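Local coordinates for protein glucosamine--fructose-6-phosphate aminotransferase [isomerizing] (PDB 3TBF) that probably makes glucosamine 6-phosphate from fructose 6-phosphate and glutamine, this C-terminal part being the sugar-isomerising half of the enzyme, at residues A[52-57]-A[102-107]; A[72-77]-A[235-240]; A[78-83]-A[176-181]; A[194-199]-A[332-337]. All coordinates share one frame; numbering follows the deposited sequence.

Contact 1: A[52-57]-A[102-107]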
loop_
_atom_site.group_PDB
_atom_site.type_symbol
_atom_site.label_atom_id
_atom_site.label_comp_id
_atom_site.label_asym_id
_atom_site.label_seq_id
_atom_site.Cartn_x
_atom_site.Cartn_y
_atom_site.Cartn_z
ATOM N N GLU A 52 -26.241 6.187 -11.597
ATOM C CA GLU A 52 -27.396 5.537 -10.978
ATOM C C GLU A 52 -27.149 4.049 -10.937
ATOM O O GLU A 52 -27.576 3.393 -10.020
ATOM C CB GLU A 52 -28.671 5.810 -11.757
ATOM C CG GLU A 52 -29.035 7.277 -11.798
ATOM C CD GLU A 52 -30.411 7.578 -12.437
ATOM O OE1 GLU A 52 -30.778 6.938 -13.469
ATOM O OE2 GLU A 52 -31.103 8.486 -11.910
ATOM N N LYS A 53 -26.446 3.526 -11.927
ATOM C CA LYS A 53 -26.080 2.100 -11.963
ATOM C C LYS A 53 -24.854 1.710 -11.120
ATOM O O LYS A 53 -24.599 0.541 -10.931
ATOM C CB LYS A 53 -25.746 1.689 -13.390
ATOM C CG LYS A 53 -26.835 1.864 -14.426
ATOM C CD LYS A 53 -26.223 1.588 -15.821
ATOM C CE LYS A 53 -27.265 1.666 -16.974
ATOM N NZ LYS A 53 -26.663 1.371 -18.332
ATOM N N THR A 54 -24.082 2.677 -10.651
ATOM C CA THR A 54 -22.827 2.419 -9.985
ATOM C C THR A 54 -23.085 1.951 -8.604
ATOM O O THR A 54 -23.852 2.585 -7.887
ATOM C CB THR A 54 -21.987 3.673 -9.899
ATOM O OG1 THR A 54 -21.589 4.031 -11.216
ATOM C CG2 THR A 54 -20.757 3.496 -8.983
ATOM N N LYS A 55 -22.472 0.819 -8.246
ATOM C CA LYS A 55 -22.577 0.268 -6.893
ATOM C C LYS A 55 -21.212 0.077 -6.245
ATOM O O LYS A 55 -21.074 -0.188 -5.040
ATOM C CB LYS A 55 -23.306 -1.062 -6.893
ATOM C CG LYS A 55 -24.282 -1.238 -8.021
ATOM C CD LYS A 55 -25.689 -1.594 -7.535
ATOM C CE LYS A 55 -26.416 -0.324 -7.107
ATOM N NZ LYS A 55 -26.815 0.563 -8.268
ATOM N N HIS A 56 -20.202 0.203 -7.057
ATOM C CA HIS A 56 -18.881 0.068 -6.584
ATOM C C HIS A 56 -18.010 0.901 -7.475
ATOM O O HIS A 56 -18.202 0.973 -8.651
ATOM C CB HIS A 56 -18.468 -1.400 -6.664
ATOM C CG HIS A 56 -17.094 -1.659 -6.148
ATOM N ND1 HIS A 56 -15.973 -1.529 -6.937
ATOM C CD2 HIS A 56 -16.656 -2.061 -4.927
ATOM C CE1 HIS A 56 -14.901 -1.811 -6.217
ATOM N NE2 HIS A 56 -15.286 -2.137 -4.994
ATOM N N ILE A 57 -17.029 1.524 -6.886
ATOM C CA ILE A 57 -16.124 2.368 -7.625
ATOM C C ILE A 57 -14.730 1.798 -7.552
ATOM O O ILE A 57 -14.221 1.605 -6.468
ATOM C CB ILE A 57 -16.104 3.762 -7.043
ATOM C CG1 ILE A 57 -17.427 4.428 -7.285
ATOM C CG2 ILE A 57 -15.002 4.569 -7.668
ATOM C CD1 ILE A 57 -17.568 5.613 -6.477
ATOM N N GLY A 102 -22.010 -3.783 -11.109
ATOM C CA GLY A 102 -22.259 -2.357 -10.922
ATOM C C GLY A 102 -21.018 -1.525 -10.614
ATOM O O GLY A 102 -21.109 -0.455 -10.010
ATOM N N SER A 103 -19.871 -2.028 -11.064
ATOM C CA SER A 103 -18.600 -1.395 -10.821
ATOM C C SER A 103 -18.318 -0.312 -11.840
ATOM O O SER A 103 -18.432 -0.559 -13.038
ATOM C CB SER A 103 -17.490 -2.424 -10.903
ATOM O OG SER A 103 -17.044 -2.715 -9.619
ATOM N N LEU A 104 -17.915 0.861 -11.369
ATOM C CA LEU A 104 -17.504 1.944 -12.250
ATOM C C LEU A 104 -15.998 1.971 -12.255
ATOM O O LEU A 104 -15.380 1.942 -11.199
ATOM C CB LEU A 104 -18.040 3.280 -11.724
ATOM C CG LEU A 104 -17.691 4.529 -12.506
ATOM C CD1 LEU A 104 -18.415 4.470 -13.861
ATOM C CD2 LEU A 104 -18.006 5.783 -11.698
ATOM N N PHE A 105 -15.418 1.956 -13.438
ATOM C CA PHE A 105 -13.986 2.035 -13.622
ATOM C C PHE A 105 -13.590 3.518 -13.710
ATOM O O PHE A 105 -14.017 4.242 -14.585
ATOM C CB PHE A 105 -13.576 1.273 -14.895
ATOM C CG PHE A 105 -12.099 1.227 -15.121
ATOM C CD1 PHE A 105 -11.432 2.299 -15.711
ATOM C CD2 PHE A 105 -11.357 0.150 -14.715
ATOM C CE1 PHE A 105 -10.042 2.267 -15.902
ATOM C CE2 PHE A 105 -9.972 0.104 -14.936
ATOM C CZ PHE A 105 -9.323 1.182 -15.503
ATOM N N VAL A 106 -12.825 3.986 -12.738
ATOM C CA VAL A 106 -12.382 5.361 -12.678
ATOM C C VAL A 106 -10.876 5.353 -12.826
ATOM O O VAL A 106 -10.176 4.690 -12.048
ATOM C CB VAL A 106 -12.710 5.979 -11.359
ATOM C CG1 VAL A 106 -12.077 7.412 -11.239
ATOM C CG2 VAL A 106 -14.191 6.017 -11.170
ATOM N N SER A 107 -10.370 6.032 -13.854
ATOM C CA SER A 107 -8.945 6.235 -13.977
ATOM C C SER A 107 -8.556 7.699 -13.676
ATOM O O SER A 107 -9.354 8.634 -13.771
ATOM C CB SER A 107 -8.485 5.825 -15.355
ATOM O OG SER A 107 -9.097 6.583 -16.346
#
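The H56 imidazole meets S103 OG obliquely, through its ND1. The two atoms are 3.1 Å apart, and the N-H bends to 120° in a weak hydrogen bond. H56 CG stands anti to the backbone N (chi1 -178°), and from there ND1 reaches the hydroxyl; H56 CB lies 3.5 Å from S103 OG. P83, V100 and S85 also touch this side chain. On the face that carries I57 and L104, the loop residue T54 packs against L104. T54 OG1 is 3.7 Å from L104 CB; the hydroxyl is hydrogen-bonded to L50 O. Further along, I57 CG2 meets V106 CG2 at 3.9 Å.

H56 with S103 and I57 with L104 are parallel bridges between strands 56-61 and 103-109 of the five-stranded parallel sheet of the first SIS domain, a nucleotide-binding-like alpha/beta fold. The backbone ties the pair at its start. L104 N donates to H56 O at 2.7 Å. G102 O takes two donors: K55 N at 2.6 Å, nearly straight at 178°, and H56 N at 3.2 Å from above the carbonyl plane. G102 has positive phi, and K55 CG passes 3.7 Å from G102 CA.

Contact 2: A[72-77]-A[235-240]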
loop_
_atom_site.group_PDB
_atom_site.type_symbol
_atom_site.label_atom_id
_atom_site.label_comp_id
_atom_site.label_asym_id
_atom_site.label_seq_id
_atom_site.Cartn_x
_atom_site.Cartn_y
_atom_site.Cartn_z
ATOM N N ALA A 72 -9.124 9.785 -1.937
ATOM C CA ALA A 72 -10.540 9.913 -2.291
ATOM C C ALA A 72 -11.393 8.762 -1.769
ATOM O O ALA A 72 -12.604 8.879 -1.612
ATOM C CB ALA A 72 -10.672 9.956 -3.849
ATOM N N LYS A 73 -10.783 7.604 -1.587
ATOM C CA LYS A 73 -11.548 6.458 -1.143
ATOM C C LYS A 73 -12.151 6.781 0.233
ATOM O O LYS A 73 -13.279 6.405 0.515
ATOM C CB LYS A 73 -10.670 5.211 -1.130
ATOM C CG LYS A 73 -11.101 4.140 -0.136
ATOM C CD LYS A 73 -10.247 2.883 -0.196
ATOM C CE LYS A 73 -10.964 1.745 0.554
ATOM N NZ LYS A 73 -10.544 0.438 0.133
ATOM N N TYR A 74 -11.420 7.491 1.075
ATOM C CA TYR A 74 -11.915 7.783 2.415
ATOM C C TYR A 74 -13.197 8.600 2.243
ATOM O O TYR A 74 -14.209 8.325 2.912
ATOM C CB TYR A 74 -10.882 8.553 3.234
ATOM C CG TYR A 74 -9.749 7.705 3.747
ATOM C CD1 TYR A 74 -8.707 7.335 2.923
ATOM C CD2 TYR A 74 -9.685 7.299 5.079
ATOM C CE1 TYR A 74 -7.615 6.527 3.389
ATOM C CE2 TYR A 74 -8.609 6.510 5.559
ATOM C CZ TYR A 74 -7.578 6.124 4.697
ATOM O OH TYR A 74 -6.508 5.335 5.145
ATOM N N TRP A 75 -13.163 9.581 1.328
ATOM C CA TRP A 75 -14.282 10.533 1.124
ATOM C C TRP A 75 -15.471 9.779 0.523
ATOM O O TRP A 75 -16.594 9.957 0.961
ATOM C CB TRP A 75 -13.905 11.642 0.129
ATOM C CG TRP A 75 -12.909 12.597 0.571
ATOM C CD1 TRP A 75 -12.679 13.004 1.849
ATOM C CD2 TRP A 75 -12.041 13.378 -0.266
ATOM N NE1 TRP A 75 -11.701 13.980 1.865
ATOM C CE2 TRP A 75 -11.307 14.240 0.579
ATOM C CE3 TRP A 75 -11.818 13.432 -1.630
ATOM C CZ2 TRP A 75 -10.350 15.141 0.100
ATOM C CZ3 TRP A 75 -10.857 14.347 -2.121
ATOM C CH2 TRP A 75 -10.138 15.190 -1.243
ATOM N N ILE A 76 -15.199 8.948 -0.470
ATOM C CA ILE A 76 -16.256 8.247 -1.176
ATOM C C ILE A 76 -17.045 7.306 -0.292
ATOM O O ILE A 76 -18.262 7.282 -0.331
ATOM C CB ILE A 76 -15.755 7.466 -2.368
ATOM C CG1 ILE A 76 -15.276 8.425 -3.457
ATOM C CG2 ILE A 76 -16.892 6.626 -2.905
ATOM C CD1 ILE A 76 -14.447 7.821 -4.509
ATOM N N GLU A 77 -16.336 6.515 0.487
ATOM C CA GLU A 77 -16.967 5.619 1.420
ATOM C C GLU A 77 -17.721 6.348 2.517
ATOM O O GLU A 77 -18.849 6.010 2.802
ATOM C CB GLU A 77 -15.910 4.655 1.972
ATOM C CG GLU A 77 -15.411 3.715 0.862
ATOM C CD GLU A 77 -15.118 2.259 1.297
ATOM O OE1 GLU A 77 -15.102 1.979 2.539
ATOM O OE2 GLU A 77 -14.914 1.424 0.353
ATOM N N ARG A 235 -2.315 9.548 9.305
ATOM C CA ARG A 235 -3.338 8.589 9.618
ATOM C C ARG A 235 -4.571 8.942 8.843
ATOM O O ARG A 235 -4.897 10.118 8.695
ATOM C CB ARG A 235 -3.703 8.716 11.087
ATOM C CG ARG A 235 -3.072 7.669 11.993
ATOM C CD ARG A 235 -3.751 7.701 13.348
ATOM N NE ARG A 235 -3.207 6.730 14.274
ATOM C CZ ARG A 235 -3.685 5.505 14.469
ATOM N NH1 ARG A 235 -4.749 5.047 13.801
ATOM N NH2 ARG A 235 -3.076 4.731 15.345
ATOM N N GLY A 236 -5.347 7.951 8.453
ATOM C CA GLY A 236 -6.630 8.249 7.796
ATOM C C GLY A 236 -6.407 8.857 6.419
ATOM O O GLY A 236 -5.491 8.456 5.673
ATOM N N LEU A 237 -7.238 9.839 6.083
ATOM C CA LEU A 237 -7.053 10.646 4.901
ATOM C C LEU A 237 -5.608 11.125 4.701
ATOM O O LEU A 237 -5.213 11.339 3.583
ATOM C CB LEU A 237 -7.880 11.913 5.044
ATOM C CG LEU A 237 -9.299 11.902 4.512
ATOM C CD1 LEU A 237 -10.201 13.070 5.140
ATOM C CD2 LEU A 237 -9.142 12.002 3.007
ATOM N N TYR A 238 -4.844 11.337 5.775
ATOM C CA TYR A 238 -3.548 12.034 5.685
ATOM C C TYR A 238 -2.405 11.058 5.476
ATOM O O TYR A 238 -1.246 11.466 5.262
ATOM C CB TYR A 238 -3.335 12.927 6.928
ATOM C CG TYR A 238 -4.544 13.802 7.098
ATOM C CD1 TYR A 238 -4.652 14.971 6.388
ATOM C CD2 TYR A 238 -5.626 13.410 7.874
ATOM C CE1 TYR A 238 -5.817 15.746 6.439
ATOM C CE2 TYR A 238 -6.791 14.185 7.957
ATOM C CZ TYR A 238 -6.876 15.342 7.219
ATOM O OH TYR A 238 -8.004 16.119 7.253
ATOM N N TYR A 239 -2.727 9.759 5.536
ATOM C CA TYR A 239 -1.753 8.751 5.223
ATOM C C TYR A 239 -1.355 8.897 3.767
ATOM O O TYR A 239 -0.177 9.131 3.487
ATOM C CB TYR A 239 -2.179 7.311 5.659
ATOM C CG TYR A 239 -1.331 6.185 5.083
ATOM C CD1 TYR A 239 0.053 6.264 5.079
ATOM C CD2 TYR A 239 -1.922 5.050 4.528
ATOM C CE1 TYR A 239 0.859 5.237 4.510
ATOM C CE2 TYR A 239 -1.131 4.014 3.957
ATOM C CZ TYR A 239 0.257 4.125 3.953
ATOM O OH TYR A 239 1.032 3.115 3.411
ATOM N N PRO A 240 -2.321 8.847 2.832
ATOM C CA PRO A 240 -1.950 9.066 1.436
ATOM C C PRO A 240 -1.320 10.423 1.195
ATOM O O PRO A 240 -0.543 10.600 0.244
ATOM C CB PRO A 240 -3.270 8.952 0.683
ATOM C CG PRO A 240 -4.258 8.300 1.574
ATOM C CD PRO A 240 -3.726 8.417 3.005
#
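The junction of the two SIS domains is made here by helix 63-80 of the first domain and the turn that leads into helix 238-253 of the second. That turn, R235 to Y238, is a type II' beta turn with G236 at its second position, where phi is positive. Y74 lays one face of its ring on the turn's backbone. G236 C sits 3.3 Å above the Y74 ring plane and L237 N 3.6 Å above it, both offset toward the rim. Y74 CG is anti to its carbonyl carbon (chi1 -76°), and the ring reaches from the helix onto the peptide. The Y74 hydroxyl is hydrogen-bonded to E91 of the second subunit, which also accepts from G236 N, so one glutamate of the neighbouring chain bonds to both Y74 and G236. P240 CG approaches Y74 CE1 obliquely at 4.2 Å.

L237 fills the angle between Y74 and W75. L237 CD2 is 3.9 Å from Y74 CB. The side chains of L237 and W75 cross at about a right angle, and P337 and T71 pack on L237 too. The indole N-H is bonded to D333 O. Beside that bond, L237 CD2 comes to 3.4 Å from W75 NE1.

Contact 3: A[78-83]-A[176-181]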
loop_
_atom_site.group_PDB
_atom_site.type_symbol
_atom_site.label_atom_id
_atom_site.label_comp_id
_atom_site.label_asym_id
_atom_site.label_seq_id
_atom_site.Cartn_x
_atom_site.Cartn_y
_atom_site.Cartn_z
ATOM N N LYS A 78 -17.117 7.377 3.078
ATOM C CA LYS A 78 -17.690 8.078 4.195
ATOM C C LYS A 78 -18.880 8.956 3.818
ATOM O O LYS A 78 -19.874 8.936 4.527
ATOM C CB LYS A 78 -16.622 8.978 4.852
ATOM C CG LYS A 78 -17.152 9.881 5.951
ATOM C CD LYS A 78 -16.011 10.493 6.811
ATOM C CE LYS A 78 -16.600 11.416 7.861
ATOM N NZ LYS A 78 -15.554 12.053 8.704
ATOM N N TYR A 79 -18.756 9.747 2.740
ATOM C CA TYR A 79 -19.769 10.707 2.343
ATOM C C TYR A 79 -20.737 10.208 1.304
ATOM O O TYR A 79 -21.913 10.407 1.456
ATOM C CB TYR A 79 -19.116 11.994 1.835
ATOM C CG TYR A 79 -18.425 12.766 2.908
ATOM C CD1 TYR A 79 -19.133 13.583 3.784
ATOM C CD2 TYR A 79 -17.070 12.669 3.091
ATOM C CE1 TYR A 79 -18.488 14.306 4.816
ATOM C CE2 TYR A 79 -16.419 13.369 4.108
ATOM C CZ TYR A 79 -17.129 14.189 4.959
ATOM O OH TYR A 79 -16.451 14.874 5.922
ATOM N N ALA A 80 -20.273 9.597 0.234
ATOM C CA ALA A 80 -21.182 8.993 -0.765
ATOM C C ALA A 80 -21.699 7.614 -0.389
ATOM O O ALA A 80 -22.636 7.127 -1.005
ATOM C CB ALA A 80 -20.527 8.922 -2.092
ATOM N N LYS A 81 -21.046 6.958 0.566
ATOM C CA LYS A 81 -21.370 5.605 0.959
ATOM C C LYS A 81 -21.402 4.590 -0.176
ATOM O O LYS A 81 -22.204 3.660 -0.172
ATOM C CB LYS A 81 -22.694 5.586 1.691
ATOM C CG LYS A 81 -22.786 6.674 2.709
ATOM C CD LYS A 81 -23.109 6.193 4.067
ATOM C CE LYS A 81 -22.515 7.160 5.090
ATOM N NZ LYS A 81 -21.370 6.596 5.951
ATOM N N VAL A 82 -20.505 4.741 -1.135
ATOM C CA VAL A 82 -20.328 3.748 -2.157
ATOM C C VAL A 82 -19.008 3.037 -1.885
ATOM O O VAL A 82 -18.026 3.670 -1.584
ATOM C CB VAL A 82 -20.343 4.387 -3.523
ATOM C CG1 VAL A 82 -20.243 3.341 -4.637
ATOM C CG2 VAL A 82 -21.636 5.160 -3.652
ATOM N N PRO A 83 -19.011 1.689 -1.914
ATOM C CA PRO A 83 -17.743 1.036 -1.671
ATOM C C PRO A 83 -16.704 1.389 -2.769
ATOM O O PRO A 83 -17.062 1.589 -3.947
ATOM C CB PRO A 83 -18.113 -0.445 -1.656
ATOM C CG PRO A 83 -19.363 -0.541 -2.366
ATOM C CD PRO A 83 -20.098 0.734 -2.139
ATOM N N ILE A 176 -15.440 16.766 -5.625
ATOM C CA ILE A 176 -16.643 17.186 -6.320
ATOM C C ILE A 176 -17.453 15.962 -6.781
ATOM O O ILE A 176 -18.634 15.891 -6.543
ATOM C CB ILE A 176 -16.298 18.078 -7.535
ATOM C CG1 ILE A 176 -15.864 19.450 -7.050
ATOM C CG2 ILE A 176 -17.475 18.184 -8.533
ATOM C CD1 ILE A 176 -15.095 20.195 -8.129
ATOM N N PHE A 177 -16.799 15.018 -7.436
ATOM C CA PHE A 177 -17.365 13.712 -7.748
ATOM C C PHE A 177 -18.007 13.026 -6.518
ATOM O O PHE A 177 -19.112 12.505 -6.600
ATOM C CB PHE A 177 -16.261 12.816 -8.358
ATOM C CG PHE A 177 -16.657 11.387 -8.520
ATOM C CD1 PHE A 177 -17.614 11.042 -9.427
ATOM C CD2 PHE A 177 -16.059 10.398 -7.779
ATOM C CE1 PHE A 177 -17.998 9.725 -9.595
ATOM C CE2 PHE A 177 -16.437 9.076 -7.941
ATOM C CZ PHE A 177 -17.407 8.749 -8.866
ATOM N N THR A 178 -17.333 13.041 -5.377
ATOM C CA THR A 178 -17.936 12.481 -4.173
ATOM C C THR A 178 -19.269 13.123 -3.912
ATOM O O THR A 178 -20.225 12.408 -3.646
ATOM C CB THR A 178 -17.053 12.661 -2.946
ATOM O OG1 THR A 178 -15.888 11.871 -3.114
ATOM C CG2 THR A 178 -17.720 12.200 -1.707
ATOM N N LEU A 179 -19.359 14.456 -4.001
ATOM C CA LEU A 179 -20.627 15.126 -3.665
ATOM C C LEU A 179 -21.709 14.905 -4.743
ATOM O O LEU A 179 -22.892 14.717 -4.433
ATOM C CB LEU A 179 -20.416 16.603 -3.374
ATOM C CG LEU A 179 -19.435 16.917 -2.233
ATOM C CD1 LEU A 179 -19.132 18.438 -2.123
ATOM C CD2 LEU A 179 -19.935 16.456 -0.907
ATOM N N VAL A 180 -21.331 14.885 -5.997
ATOM C CA VAL A 180 -22.266 14.517 -7.040
ATOM C C VAL A 180 -22.890 13.143 -6.845
ATOM O O VAL A 180 -24.068 12.978 -6.956
ATOM C CB VAL A 180 -21.580 14.530 -8.416
ATOM C CG1 VAL A 180 -22.479 13.808 -9.489
ATOM C CG2 VAL A 180 -21.216 16.026 -8.833
ATOM N N ILE A 181 -22.072 12.157 -6.506
ATOM C CA ILE A 181 -22.541 10.800 -6.248
ATOM C C ILE A 181 -23.373 10.773 -4.995
ATOM O O ILE A 181 -24.407 10.132 -4.949
ATOM C CB ILE A 181 -21.349 9.803 -6.099
ATOM C CG1 ILE A 181 -20.599 9.743 -7.405
ATOM C CG2 ILE A 181 -21.835 8.364 -5.781
ATOM C CD1 ILE A 181 -21.515 9.401 -8.634
#
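A80 puts its CB against the turn of helix 165-184 that carries T178 and I181. A80 CB lies 3.8 Å from T178 O and 4.0 Å from I181 CG2. It is a small side chain, and the two backbones come close: A80 CA and T178 CA are 5.9 Å apart. On one side of it Y79 CB touches T178 CG2 at 3.8 Å. T178 CG2 stands anti to its backbone N, while OG1, anti to the carbonyl carbon (chi1 -67°), bonds to L174 O in its own helix. Thus the methyl carries the contact and the hydroxyl is satisfied one turn back. V82 CG2 meets I181 CG2 at 3.9 Å, the two side chains crossing at about a right angle.

Helix 63-80 ends here with a wider pi-type turn at 78-80. K81 then takes positive phi, and the chain turns toward strand 84-88. The contact therefore packs two helices of the first SIS domain, 63-80 and 165-184, at the point where the first gives way to the next strand. V82 also touches I57 of strand 56-61, and F51 covers I181. The Y79 hydroxyl is bonded to D333 OD2, beyond the 176-181 segment.

All five touching residues are buried. They meet mostly through methyl and methylene groups, with one carbonyl, T178 O, against A80 CB. The cohesion is therefore largely apolar.

Contact 4: A[194-199]-A[332-337]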
loop_
_atom_site.group_PDB
_atom_site.type_symbol
_atom_site.label_atom_id
_atom_site.label_comp_id
_atom_site.label_asym_id
_atom_site.label_seq_id
_atom_site.Cartn_x
_atom_site.Cartn_y
_atom_site.Cartn_z
ATOM N N ALA A 194 -24.562 21.354 0.548
ATOM C CA ALA A 194 -24.271 22.785 0.501
ATOM C C ALA A 194 -23.118 23.176 1.438
ATOM O O ALA A 194 -22.297 23.991 1.094
ATOM C CB ALA A 194 -25.492 23.562 0.826
ATOM N N LYS A 195 -23.052 22.572 2.615
ATOM C CA LYS A 195 -22.017 22.878 3.596
ATOM C C LYS A 195 -20.641 22.398 3.099
ATOM O O LYS A 195 -19.624 23.106 3.205
ATOM C CB LYS A 195 -22.396 22.202 4.911
ATOM C CG LYS A 195 -21.315 22.058 5.929
ATOM C CD LYS A 195 -21.934 21.518 7.191
ATOM C CE LYS A 195 -21.089 20.438 7.859
ATOM N NZ LYS A 195 -19.755 21.009 8.267
ATOM N N TYR A 196 -20.611 21.199 2.538
ATOM C CA TYR A 196 -19.366 20.675 1.994
ATOM C C TYR A 196 -18.950 21.355 0.677
ATOM O O TYR A 196 -17.764 21.531 0.439
ATOM C CB TYR A 196 -19.460 19.170 1.838
ATOM C CG TYR A 196 -19.803 18.487 3.128
ATOM C CD1 TYR A 196 -19.083 18.762 4.286
ATOM C CD2 TYR A 196 -20.851 17.598 3.211
ATOM C CE1 TYR A 196 -19.382 18.158 5.465
ATOM C CE2 TYR A 196 -21.174 16.997 4.419
ATOM C CZ TYR A 196 -20.425 17.280 5.525
ATOM O OH TYR A 196 -20.707 16.725 6.741
ATOM N N THR A 197 -19.918 21.788 -0.132
ATOM C CA THR A 197 -19.593 22.588 -1.284
ATOM C C THR A 197 -18.898 23.895 -0.848
ATOM O O THR A 197 -17.914 24.297 -1.473
ATOM C CB THR A 197 -20.822 22.912 -2.135
ATOM O OG1 THR A 197 -21.488 21.707 -2.499
ATOM C CG2 THR A 197 -20.415 23.577 -3.431
ATOM N N GLU A 198 -19.390 24.540 0.211
ATOM C CA GLU A 198 -18.755 25.764 0.724
ATOM C C GLU A 198 -17.369 25.488 1.232
ATOM O O GLU A 198 -16.493 26.306 1.092
ATOM C CB GLU A 198 -19.577 26.474 1.832
ATOM C CG GLU A 198 -20.880 27.129 1.291
ATOM C CD GLU A 198 -20.663 28.244 0.164
ATOM O OE1 GLU A 198 -20.076 29.324 0.488
ATOM O OE2 GLU A 198 -21.106 28.063 -1.023
ATOM N N GLU A 199 -17.162 24.330 1.837
ATOM C CA GLU A 199 -15.848 23.976 2.268
ATOM C C GLU A 199 -14.867 23.847 1.077
ATOM O O GLU A 199 -13.716 24.233 1.190
ATOM C CB GLU A 199 -15.916 22.682 3.097
ATOM C CG GLU A 199 -14.575 22.050 3.356
ATOM C CD GLU A 199 -14.620 20.829 4.331
ATOM O OE1 GLU A 199 -15.724 20.352 4.754
ATOM O OE2 GLU A 199 -13.503 20.350 4.640
ATOM N N HIS A 332 -11.446 21.200 7.142
ATOM C CA HIS A 332 -11.994 19.906 7.537
ATOM C C HIS A 332 -11.654 18.771 6.540
ATOM O O HIS A 332 -10.580 18.765 5.936
ATOM C CB HIS A 332 -13.500 20.071 7.815
ATOM C CG HIS A 332 -13.798 21.106 8.858
ATOM N ND1 HIS A 332 -13.245 21.071 10.123
ATOM C CD2 HIS A 332 -14.581 22.214 8.814
ATOM C CE1 HIS A 332 -13.681 22.113 10.811
ATOM N NE2 HIS A 332 -14.492 22.820 10.039
ATOM N N ASP A 333 -12.538 17.804 6.370
ATOM C CA ASP A 333 -12.159 16.587 5.639
ATOM C C ASP A 333 -11.847 16.827 4.202
ATOM O O ASP A 333 -11.058 16.108 3.595
ATOM C CB ASP A 333 -13.274 15.544 5.679
ATOM C CG ASP A 333 -13.327 14.762 6.997
ATOM O OD1 ASP A 333 -12.447 14.983 7.902
ATOM O OD2 ASP A 333 -14.259 13.890 7.066
ATOM N N PHE A 334 -12.512 17.799 3.617
ATOM C CA PHE A 334 -12.349 17.974 2.194
ATOM C C PHE A 334 -11.167 18.904 1.923
ATOM O O PHE A 334 -10.342 18.632 1.022
ATOM C CB PHE A 334 -13.624 18.445 1.534
ATOM C CG PHE A 334 -14.647 17.377 1.372
ATOM C CD1 PHE A 334 -14.468 16.375 0.466
ATOM C CD2 PHE A 334 -15.807 17.392 2.087
ATOM C CE1 PHE A 334 -15.442 15.367 0.279
ATOM C CE2 PHE A 334 -16.774 16.432 1.881
ATOM C CZ PHE A 334 -16.577 15.411 0.966
ATOM N N SER A 335 -11.036 19.952 2.728
ATOM C CA SER A 335 -9.998 20.915 2.482
ATOM C C SER A 335 -8.649 20.499 2.996
ATOM O O SER A 335 -7.648 20.740 2.347
ATOM C CB SER A 335 -10.395 22.314 3.046
ATOM O OG SER A 335 -10.584 22.330 4.452
ATOM N N ALA A 336 -8.603 19.852 4.145
ATOM C CA ALA A 336 -7.332 19.671 4.839
ATOM C C ALA A 336 -6.372 18.811 4.073
ATOM O O ALA A 336 -5.191 19.109 4.030
ATOM C CB ALA A 336 -7.525 19.172 6.296
ATOM N N PRO A 337 -6.851 17.758 3.413
ATOM C CA PRO A 337 -5.878 16.979 2.632
ATOM C C PRO A 337 -5.134 17.770 1.549
ATOM O O PRO A 337 -3.933 17.569 1.321
ATOM C CB PRO A 337 -6.749 15.895 1.984
ATOM C CG PRO A 337 -7.874 15.707 3.050
ATOM C CD PRO A 337 -8.186 17.132 3.434
HETATM O O HOH W 1 -15.359 17.819 6.148
#
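The chain at 332-337 turns from a loop into helix 335-355 and brings its backbone N-H groups round E199, with E199 CA and S335 CA 6.6 Å apart. This joins helix 190-201, which follows helix 165-184 in the chain, to the start of the last helix of the second SIS domain. E199 CG is anti to its backbone N (chi1 168°), and the chain runs on extended to place the carboxylate at that helix start. E199 OE2 accepts two hydrogen bonds, from F334 N at 2.9 Å and from S335 N at 3.1 Å. Both donors come from the same face of the carboxylate plane. The first is well above the plane, and the second is on the anti side, less tilted. A negative charge beside N-H groups at a helix start is probably stabilised by the helix dipole.

H332 CB lies 3.2 Å from E199 OE2, and the imidazole and carboxylate planes are 84° apart. H332 N also gives a weak bond to S335 OG, which is bonded to A330 O as well. E199 OE1 lies at the edge of the F334 ring, in its plane. Y196 CB packs at the same CD2-CE2 side, 3.8 Å from F334 CE2; the two rings are oblique, their planes at 58°. W75 and Y79 meet F334 too. One water bridges the two segments: it donates to E199 OE1 at 2.9 Å and accepts from D333 N at 2.8 Å.

Overall arrangement
Contacts 1 and 3 lie within the first SIS domain, their centres 11 Å apart. They are joined by a probable hydrogen bond from I57 N to P83 O, 2.9 Å long. Contacts 2 and 3 share helix 63-80, and both reach the second subunit. Contacts 2 and 4 bring helices 63-80 and 190-201 onto the second SIS domain. D333 of contact 4 ties it to contacts 2 and 3: D333 O takes W75 NE1 of contact 2 at 2.8 Å, and D333 OD2 takes Y79 OH of contact 3 at 2.7 Å and forms a salt bridge with K78 NZ. Contact 1 is remote from contact 4, with nearest atoms about 12 Å apart.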